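Local coordinates for AlgW protein (Pseudomonas aeruginosa, PDB 7CO3) that acts as an HtrA-type serine protease of the S1C family, pairing a trypsin-like protease domain with a peptide-binding PDZ domain, at the interface of chains A and B. Numbering follows the deposited sequence. Chains: chain A/B, AlgW protein.

The interface of chains A and B. Residues chain A 248-249, 252-253; chain B 188, 249-252.
The side chain of A:Gln253 reaches across the trimer interface and lays its flat amide over the 249-252 loop of chain B. Its amide nitrogen NE2 hydrogen-bonds the hydroxyl OG of B:Ser249 at 3.1 Å, while its amide carbon CD rests 3.5 Å from CA of B:Gly251. With no side chain on B:Gly250 or B:Gly251, the backbone can come this close. Glutamine brings length, extended beyond CG (chi2 180°), and an amide with donor and acceptor. OE1 of A:Gln253 accepts N of A:Lys248 at 3.0 Å; that donor stands above the carbonyl plane, but the bond still fixes the amide's rotation.

A:Lys248, bent along its length, offers long methylenes to the ring of B:Phe188: they stand off one face near the CE1 rim, with CE 3.7 Å from CE1. A:Gln253 and B:Phe188 cross at about a right angle, amide and ring planes 11° apart. Serine is small enough for CB of A:Ser249 to touch CB of B:Ser249 at 3.6 Å, while both hydroxyls hold water 1; NE2 of A:Gln253 also donates to this water, more loosely, at 3.3 Å. Water 2 joins the carbonyls of A:Lys248 and B:Ser249.

Both chains contribute the loop between strands 238-245 and 256-260 of the protease domain, and chain B adds the 3-10 helix 187-189. The loop meets its copy, yet the interface as a whole is not an exact two-fold, in keeping with the three-copy assembly.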
ATOM      1  N   LYS A 248       0.953  11.764  -3.119  1.00 24.86           N
ATOM      2  CA  LYS A 248       2.045  12.598  -3.584  1.00 34.67           C
ATOM      3  C   LYS A 248       2.854  11.940  -4.693  1.00 34.56           C
ATOM      4  O   LYS A 248       3.896  12.471  -5.067  1.00 34.86           O
ATOM      5  CB  LYS A 248       2.941  12.953  -2.393  1.00 35.65           C
ATOM      6  CG  LYS A 248       2.106  13.439  -1.203  1.00 42.31           C
ATOM      7  CD  LYS A 248       2.768  14.547  -0.408  1.00 49.39           C
ATOM      8  CE  LYS A 248       1.726  15.471   0.195  1.00 51.47           C
ATOM      9  NZ  LYS A 248       1.555  16.725  -0.590  1.00 56.94           N
ATOM     10  N   SER A 249       2.384  10.823  -5.251  1.00 35.34           N
ATOM     11  CA  SER A 249       3.195  10.006  -6.160  1.00 38.59           C
ATOM     12  C   SER A 249       2.494   9.571  -7.442  1.00 35.91           C
ATOM     13  O   SER A 249       3.109   8.853  -8.235  1.00 51.31           O
ATOM     14  CB  SER A 249       3.671   8.752  -5.446  1.00 32.30           C
ATOM     15  OG  SER A 249       2.559   7.931  -5.126  1.00 29.53           O
ATOM     16  N   SER A 252      -1.239   4.690  -5.607  1.00 19.83           N
ATOM     17  CA  SER A 252      -1.810   4.446  -4.286  1.00 18.69           C
ATOM     18  C   SER A 252      -0.760   4.660  -3.195  1.00 21.11           C
ATOM     19  O   SER A 252       0.383   4.176  -3.281  1.00 16.61           O
ATOM     20  CB  SER A 252      -2.370   3.037  -4.199  1.00 17.12           C
ATOM     21  OG  SER A 252      -3.010   2.884  -2.928  1.00 20.44           O
ATOM     22  N   GLN A 253      -1.164   5.401  -2.166  1.00 16.38           N
ATOM     23  CA  GLN A 253      -0.455   5.476  -0.892  1.00 19.68           C
ATOM     24  C   GLN A 253      -1.375   5.079   0.255  1.00 17.65           C
ATOM     25  O   GLN A 253      -1.130   5.465   1.389  1.00 17.97           O
ATOM     26  CB  GLN A 253       0.166   6.869  -0.716  1.00 22.69           C
ATOM     27  CG  GLN A 253       1.280   7.062  -1.790  1.00 24.64           C
ATOM     28  CD  GLN A 253       2.025   8.388  -1.787  1.00 26.06           C
ATOM     29  OE1 GLN A 253       1.495   9.416  -1.381  1.00 26.56           O
ATOM     30  NE2 GLN A 253       3.279   8.353  -2.235  1.00 30.27           N
TER
ATOM     31  N   PHE B 188      -1.846  13.216   5.994  1.00 19.50           N
ATOM     32  CA  PHE B 188      -2.061  14.395   5.152  1.00 31.75           C
ATOM     33  C   PHE B 188      -3.124  15.346   5.705  1.00 29.27           C
ATOM     34  O   PHE B 188      -3.593  16.207   4.972  1.00 26.48           O
ATOM     35  CB  PHE B 188      -2.423  13.991   3.714  1.00 27.44           C
ATOM     36  CG  PHE B 188      -1.438  13.040   3.090  1.00 24.29           C
ATOM     37  CD1 PHE B 188      -0.122  13.416   2.905  1.00 29.61           C
ATOM     38  CD2 PHE B 188      -1.828  11.779   2.692  1.00 23.03           C
ATOM     39  CE1 PHE B 188       0.811  12.536   2.325  1.00 27.49           C
ATOM     40  CE2 PHE B 188      -0.898  10.878   2.086  1.00 25.48           C
ATOM     41  CZ  PHE B 188       0.418  11.265   1.926  1.00 23.00           C
ATOM     42  N   SER B 249       8.882   8.048  -2.595  1.00 35.34           N
ATOM     43  CA  SER B 249       7.781   8.803  -3.201  1.00 38.59           C
ATOM     44  C   SER B 249       7.136   9.849  -2.298  1.00 35.91           C
ATOM     45  O   SER B 249       6.181  10.496  -2.734  1.00 51.31           O
ATOM     46  CB  SER B 249       6.688   7.851  -3.657  1.00 32.30           C
ATOM     47  OG  SER B 249       6.105   7.215  -2.531  1.00 29.53           O
ATOM     48  N   GLY B 250       7.587  10.020  -1.052  1.00 37.47           N
ATOM     49  CA  GLY B 250       6.901  10.979  -0.204  1.00 34.99           C
ATOM     50  C   GLY B 250       5.685  10.432   0.514  1.00 33.19           C
ATOM     51  O   GLY B 250       5.099  11.140   1.344  1.00 32.50           O
ATOM     52  N   GLY B 251       5.302   9.191   0.247  1.00 23.85           N
ATOM     53  CA  GLY B 251       4.200   8.589   0.957  1.00 23.96           C
ATOM     54  C   GLY B 251       4.353   7.091   1.040  1.00 21.83           C
ATOM     55  O   GLY B 251       5.383   6.529   0.677  1.00 25.20           O
ATOM     56  N   SER B 252       3.317   6.443   1.567  1.00 19.83           N
ATOM     57  CA  SER B 252       3.467   5.049   1.974  1.00 18.69           C
ATOM     58  C   SER B 252       3.812   4.169   0.773  1.00 21.11           C
ATOM     59  O   SER B 252       3.189   4.253  -0.302  1.00 16.61           O
ATOM     60  CB  SER B 252       2.197   4.547   2.639  1.00 17.12           C
ATOM     61  OG  SER B 252       2.431   3.217   3.112  1.00 20.44           O
TER
HETATM   62  O   HOH W   1       4.077   5.729  -3.989  0.33 10.58           O
HETATM   63  O   HOH W   2       6.404  11.593  -5.169  1.00 63.71           O